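Local coordinates for protein putative xylanase (Bacteroides fragilis, PDB 2P1G) that is of unknown function but belongs to an N-acetylmuramoyl-L-alanine amidase-like family and may act as a hydrolase, possibly on glycosyl bonds of polysaccharides, at residues Met53-Gln58 / Ala69-Arg74; Thr44-Tyr49 / His203-Ser208. All blocks are in the same frame, centred on the assembly; numbering follows the deposited sequence.

Contact 1: residues Met53-Gln58 / Ala69-Arg74; sequences MALCPQ and ARNLQR
The carboxamide of Asn71 carries this contact, reaching from helix 65-76 to Leu55 and Cys56 in the C-terminal end region of helix 43-54 and the chain leaving it. The two approach its nitrogen from opposite sides of the amide plane. Leu55 contributes its first side-chain carbon: CB stands almost straight over the amide nitrogen, 3.3 Å from Asn71 ND2. On the other side Cys56 comes in obliquely, with SG 3.7 Å from Asn71 ND2. Asn71 has CG anti to its carbonyl carbon (chi1 -66°), which, with a CA-CB bond already aimed at 53-58, carries the amide across the gap. The backbone path agrees, since Leu55 and Asn71 are the nearest pair, their CA atoms 7.2 Å apart. This is packing between two helices that follow each other in the chain, made through one amide.

No hydrogen bond joins the two segments. Asn71 ND2 instead donates to the carbonyl oxygen of Ala52, one residue before 53-58, while Cys56 N is bonded to Met53 O at 3.0 Å within its own segment. Gln59 NE2 adds a second donor to Met53 O and also reaches Cys56 O. The chemistry is therefore divided: the bond to Ala52 gives the amide its polar hold on helix 43-54, and van der Waals contact of Leu55 CB and Cys56 SG on its two faces probably restricts its rotation.

Contact 2: residues Thr44-Tyr49 / His203-Ser208; sequences TTFVEY and HLLHAS
Phe46 projects from helix 44-49 onto strand 203-208 and makes every close contact across this interface, meeting three consecutive strand residues, Leu205 to Ala207. The helix and strand axes come within 7.7 Å and run at 129° to each other. The Phe46 side chain bridges that separation, as its contacts from CB to CZ attest. With CG anti to the backbone N (chi1 165°), the ring extends along the strand, CB near Ala207 and CZ near Leu205.

Taken in order along the strand, Leu204 does not touch the helix, but its carbonyl oxygen receives a bond from His206 ND1 at 3.2 Å. The N-H...O angle of 145° is bent and the donor sits well above the carbonyl plane; the bond ties the imidazole to its own strand, on the side away from the helix.

Leu205 meets the far end of the aromatic ring. Its CG lies 3.8 Å from Phe46 CZ, the two side chains crossing at about a right angle, and its O sits at the ring edge, near the ring plane, 3.7 Å from Phe46 CE2.

His206 offers backbone only: its CA approaches Phe46 CE2 obliquely at 3.9 Å, while its imidazole meets the ring of His191 nearly at a right angle.

Ala207 N lies oblique to the ring, 3.9 Å from Phe46 CD2, and its methyl turns to the helix, CB to CB 4.1 Å from Phe46.

All the touching residues are buried. A helix packed on an antiparallel sheet through a buried aromatic is consistent with the papain-like core expected of this clan CA family. Strand 201-208 lies between strands 189-198 and 213-216, from which Ile194 and Val214 also pack on Phe46; Phe16 adds an edge-to-face ring contact, and helix 65-76 covers another side of the helix.

In the fold
Both contacts use helix 43-54, contact 2 near its N-terminal part and contact 1 at its C-terminal end, with centres about 16 Å apart. In chain order the segments run 44-49, 53-58, 69-74 and 203-208, so contact 1, which joins segments only 11 residues apart, falls wholly within the long excursion spanned by contact 2. Direct packing joins them: Leu72 CD2 lies 3.7 Å from Tyr49 CE1. The centre of contact 2 lies about 8 Å from the centre of the chain, that of contact 1 about 16 Å. Together they place helix 43-54 between the antiparallel sheet and helix 65-76, within one amidase-like family region.

Contact 1: residues Met53-Gln58 / Ala69-Arg74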
loop_
_atom_site.group_PDB
_atom_site.type_symbol
_atom_site.label_atom_id
_atom_site.label_comp_id
_atom_site.label_asym_id
_atom_site.label_seq_id
_atom_site.Cartn_x
_atom_site.Cartn_y
_atom_site.Cartn_z
ATOM N N MET A 53 8.016 -4.129 10.937
ATOM C CA MET A 53 9.068 -5.043 11.389
ATOM C C MET A 53 10.452 -4.585 10.926
ATOM O O MET A 53 11.393 -4.493 11.730
ATOM C CB MET A 53 8.790 -6.475 10.881
ATOM C CG MET A 53 7.518 -7.103 11.447
ATOM S SD MET A 53 7.244 -8.802 10.853
ATOM C CE MET A 53 5.566 -9.011 11.400
ATOM N N ALA A 54 10.567 -4.275 9.636
ATOM C CA ALA A 54 11.838 -3.926 9.035
ATOM C C ALA A 54 12.478 -2.665 9.644
ATOM O O ALA A 54 13.695 -2.531 9.632
ATOM C CB ALA A 54 11.685 -3.770 7.548
ATOM N N LEU A 55 11.645 -1.749 10.140
ATOM C CA LEU A 55 12.097 -0.490 10.719
ATOM C C LEU A 55 12.687 -0.677 12.112
ATOM O O LEU A 55 13.420 0.199 12.596
ATOM C CB LEU A 55 10.934 0.495 10.793
ATOM C CG LEU A 55 10.563 1.139 9.449
ATOM C CD1 LEU A 55 9.274 1.901 9.615
ATOM C CD2 LEU A 55 11.663 2.065 8.936
ATOM N N CYS A 56 12.382 -1.805 12.743
ATOM C CA CYS A 56 12.846 -2.071 14.113
ATOM C C CYS A 56 14.375 -2.173 14.161
ATOM O O CYS A 56 14.992 -2.733 13.254
ATOM C CB CYS A 56 12.184 -3.324 14.704
ATOM S SG CYS A 56 10.386 -3.200 15.046
ATOM N N PRO A 57 14.997 -1.601 15.209
ATOM C CA PRO A 57 16.456 -1.633 15.280
ATOM C C PRO A 57 16.965 -3.065 15.446
ATOM O O PRO A 57 18.059 -3.383 14.972
ATOM C CB PRO A 57 16.771 -0.794 16.526
ATOM C CG PRO A 57 15.522 -0.822 17.344
ATOM C CD PRO A 57 14.397 -0.896 16.358
ATOM N N GLN A 58 16.158 -3.909 16.091
ATOM C CA GLN A 58 16.462 -5.330 16.266
ATOM C C GLN A 58 15.536 -6.206 15.430
ATOM O O GLN A 58 14.381 -5.856 15.201
ATOM C CB GLN A 58 16.387 -5.739 17.740
ATOM C CG GLN A 58 17.410 -5.055 18.648
ATOM C CD GLN A 58 16.895 -3.747 19.216
ATOM O OE1 GLN A 58 17.587 -2.727 19.188
ATOM N NE2 GLN A 58 15.671 -3.769 19.736
ATOM N N ALA A 69 4.935 -2.121 17.364
ATOM C CA ALA A 69 3.635 -1.476 17.592
ATOM C C ALA A 69 3.684 0.038 17.354
ATOM O O ALA A 69 2.775 0.605 16.734
ATOM C CB ALA A 69 3.166 -1.772 18.998
ATOM N N ARG A 70 4.737 0.688 17.848
ATOM C CA ARG A 70 4.954 2.115 17.581
ATOM C C ARG A 70 5.044 2.393 16.075
ATOM O O ARG A 70 4.348 3.283 15.545
ATOM C CB ARG A 70 6.234 2.608 18.262
ATOM C CG ARG A 70 6.542 4.083 17.971
ATOM C CD ARG A 70 7.892 4.500 18.536
ATOM N NE ARG A 70 7.872 4.438 19.991
ATOM C CZ ARG A 70 8.618 3.636 20.739
ATOM N NH1 ARG A 70 9.507 2.798 20.201
ATOM N NH2 ARG A 70 8.487 3.701 22.052
ATOM N N ASN A 71 5.895 1.627 15.394
ATOM C CA ASN A 71 6.087 1.792 13.942
ATOM C C ASN A 71 4.767 1.608 13.182
ATOM O O ASN A 71 4.406 2.415 12.315
ATOM C CB ASN A 71 7.138 0.800 13.421
ATOM C CG ASN A 71 8.545 1.074 13.963
ATOM O OD1 ASN A 71 8.819 2.134 14.532
ATOM N ND2 ASN A 71 9.446 0.116 13.767
ATOM N N LEU A 72 4.045 0.550 13.515
ATOM C CA LEU A 72 2.806 0.244 12.819
ATOM C C LEU A 72 1.817 1.374 12.990
ATOM O O LEU A 72 1.162 1.770 12.021
ATOM C CB LEU A 72 2.205 -1.073 13.309
ATOM C CG LEU A 72 0.906 -1.497 12.618
ATOM C CD1 LEU A 72 1.152 -1.855 11.143
ATOM C CD2 LEU A 72 0.282 -2.687 13.338
ATOM N N GLN A 73 1.719 1.916 14.203
ATOM C CA GLN A 73 0.795 3.023 14.443
ATOM C C GLN A 73 1.184 4.240 13.578
ATOM O O GLN A 73 0.321 4.889 12.981
ATOM C CB GLN A 73 0.766 3.390 15.924
ATOM C CG GLN A 73 -0.134 4.574 16.214
ATOM C CD GLN A 73 -0.436 4.719 17.668
ATOM O OE1 GLN A 73 -0.400 3.740 18.433
ATOM N NE2 GLN A 73 -0.741 5.939 18.074
ATOM N N ARG A 74 2.486 4.496 13.485
ATOM C CA ARG A 74 3.030 5.585 12.669
ATOM C C ARG A 74 2.766 5.452 11.167
ATOM O O ARG A 74 2.632 6.451 10.442
ATOM C CB ARG A 74 4.533 5.697 12.909
ATOM C CG ARG A 74 4.880 6.294 14.314
ATOM C CD ARG A 74 6.389 6.437 14.457
ATOM N NE ARG A 74 6.952 7.342 13.439
ATOM C CZ ARG A 74 8.232 7.412 13.093
ATOM N NH1 ARG A 74 9.154 6.659 13.686
ATOM N NH2 ARG A 74 8.599 8.258 12.152
#

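Contact 2: residues Thr44-Tyr49 / His203-Ser208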
loop_
_atom_site.group_PDB
_atom_site.type_symbol
_atom_site.label_atom_id
_atom_site.label_comp_id
_atom_site.label_asym_id
_atom_site.label_seq_id
_atom_site.Cartn_x
_atom_site.Cartn_y
_atom_site.Cartn_z
ATOM N N THR A 44 -2.581 -4.357 1.793
ATOM C CA THR A 44 -2.033 -3.231 2.521
ATOM C C THR A 44 -1.508 -3.638 3.890
ATOM O O THR A 44 -0.398 -3.275 4.245
ATOM C CB THR A 44 -3.064 -2.109 2.630
ATOM O OG1 THR A 44 -3.238 -1.540 1.325
ATOM C CG2 THR A 44 -2.574 -1.032 3.599
ATOM N N THR A 45 -2.269 -4.415 4.654
ATOM C CA THR A 45 -1.789 -4.732 6.010
ATOM C C THR A 45 -0.527 -5.591 5.914
ATOM O O THR A 45 0.366 -5.459 6.750
ATOM C CB THR A 45 -2.842 -5.375 6.938
ATOM O OG1 THR A 45 -3.177 -6.681 6.470
ATOM C CG2 THR A 45 -4.088 -4.526 7.006
ATOM N N PHE A 46 -0.423 -6.421 4.873
ATOM C CA PHE A 46 0.785 -7.200 4.675
ATOM C C PHE A 46 2.000 -6.275 4.617
ATOM O O PHE A 46 2.953 -6.438 5.378
ATOM C CB PHE A 46 0.706 -8.071 3.402
ATOM C CG PHE A 46 2.043 -8.613 2.957
ATOM C CD1 PHE A 46 2.889 -9.251 3.883
ATOM C CD2 PHE A 46 2.474 -8.456 1.646
ATOM C CE1 PHE A 46 4.129 -9.745 3.508
ATOM C CE2 PHE A 46 3.745 -8.963 1.242
ATOM C CZ PHE A 46 4.559 -9.616 2.181
ATOM N N VAL A 47 1.958 -5.293 3.730
ATOM C CA VAL A 47 3.079 -4.375 3.574
ATOM C C VAL A 47 3.337 -3.574 4.850
ATOM O O VAL A 47 4.497 -3.383 5.231
ATOM C CB VAL A 47 2.887 -3.492 2.335
ATOM C CG1 VAL A 47 3.913 -2.374 2.274
ATOM C CG2 VAL A 47 2.932 -4.361 1.080
ATOM N N GLU A 48 2.267 -3.169 5.543
ATOM C CA GLU A 48 2.438 -2.393 6.777
ATOM C C GLU A 48 3.166 -3.214 7.820
ATOM O O GLU A 48 4.058 -2.682 8.484
ATOM C CB GLU A 48 1.102 -1.942 7.362
ATOM C CG GLU A 48 0.340 -0.918 6.516
ATOM C CD GLU A 48 -0.994 -0.544 7.161
ATOM O OE1 GLU A 48 -1.683 -1.433 7.745
ATOM O OE2 GLU A 48 -1.357 0.626 7.046
ATOM N N TYR A 49 2.775 -4.489 7.982
ATOM C CA TYR A 49 3.450 -5.331 8.992
ATOM C C TYR A 49 4.912 -5.520 8.627
ATOM O O TYR A 49 5.782 -5.367 9.471
ATOM C CB TYR A 49 2.780 -6.700 9.199
ATOM C CG TYR A 49 1.338 -6.612 9.671
ATOM C CD1 TYR A 49 0.972 -5.747 10.713
ATOM C CD2 TYR A 49 0.354 -7.418 9.100
ATOM C CE1 TYR A 49 -0.338 -5.649 11.134
ATOM C CE2 TYR A 49 -0.992 -7.326 9.518
ATOM C CZ TYR A 49 -1.314 -6.440 10.546
ATOM O OH TYR A 49 -2.620 -6.322 10.982
ATOM N N HIS A 203 9.602 -9.674 -9.858
ATOM C CA HIS A 203 8.307 -10.197 -9.400
ATOM C C HIS A 203 7.774 -9.394 -8.205
ATOM O O HIS A 203 8.447 -8.501 -7.690
ATOM C CB HIS A 203 8.449 -11.684 -9.006
ATOM C CG HIS A 203 8.651 -12.599 -10.179
ATOM N ND1 HIS A 203 7.675 -13.462 -10.624
ATOM C CD2 HIS A 203 9.702 -12.758 -11.020
ATOM C CE1 HIS A 203 8.118 -14.118 -11.687
ATOM N NE2 HIS A 203 9.346 -13.708 -11.947
ATOM N N LEU A 204 6.568 -9.735 -7.778
ATOM C CA LEU A 204 5.915 -9.074 -6.660
ATOM C C LEU A 204 5.568 -10.076 -5.585
ATOM O O LEU A 204 4.903 -11.085 -5.851
ATOM C CB LEU A 204 4.627 -8.383 -7.137
ATOM C CG LEU A 204 4.086 -7.310 -6.188
ATOM C CD1 LEU A 204 4.953 -6.047 -6.216
ATOM C CD2 LEU A 204 2.653 -6.986 -6.610
ATOM N N LEU A 205 6.039 -9.793 -4.374
ATOM C CA LEU A 205 5.630 -10.498 -3.190
ATOM C C LEU A 205 4.423 -9.725 -2.637
ATOM O O LEU A 205 4.543 -8.543 -2.327
ATOM C CB LEU A 205 6.798 -10.515 -2.182
ATOM C CG LEU A 205 6.492 -10.977 -0.743
ATOM C CD1 LEU A 205 5.981 -12.437 -0.660
ATOM C CD2 LEU A 205 7.725 -10.764 0.139
ATOM N N HIS A 206 3.261 -10.372 -2.538
ATOM C CA HIS A 206 2.045 -9.635 -2.256
ATOM C C HIS A 206 0.962 -10.526 -1.679
ATOM O O HIS A 206 1.021 -11.753 -1.823
ATOM C CB HIS A 206 1.554 -8.922 -3.533
ATOM C CG HIS A 206 1.016 -9.843 -4.595
ATOM N ND1 HIS A 206 1.779 -10.819 -5.206
ATOM C CD2 HIS A 206 -0.203 -9.908 -5.178
ATOM C CE1 HIS A 206 1.049 -11.449 -6.109
ATOM N NE2 HIS A 206 -0.156 -10.909 -6.118
ATOM N N ALA A 207 -0.001 -9.912 -0.991
ATOM C CA ALA A 207 -1.151 -10.649 -0.520
ATOM C C ALA A 207 -2.160 -10.646 -1.650
ATOM O O ALA A 207 -2.648 -9.596 -2.043
ATOM C CB ALA A 207 -1.726 -10.020 0.741
ATOM N N SER A 208 -2.444 -11.842 -2.161
ATOM C CA SER A 208 -3.268 -12.046 -3.355
ATOM C C SER A 208 -4.659 -12.571 -2.978
ATOM O O SER A 208 -4.768 -13.623 -2.358
ATOM C CB SER A 208 -2.574 -13.081 -4.263
ATOM O OG SER A 208 -3.395 -13.454 -5.366
#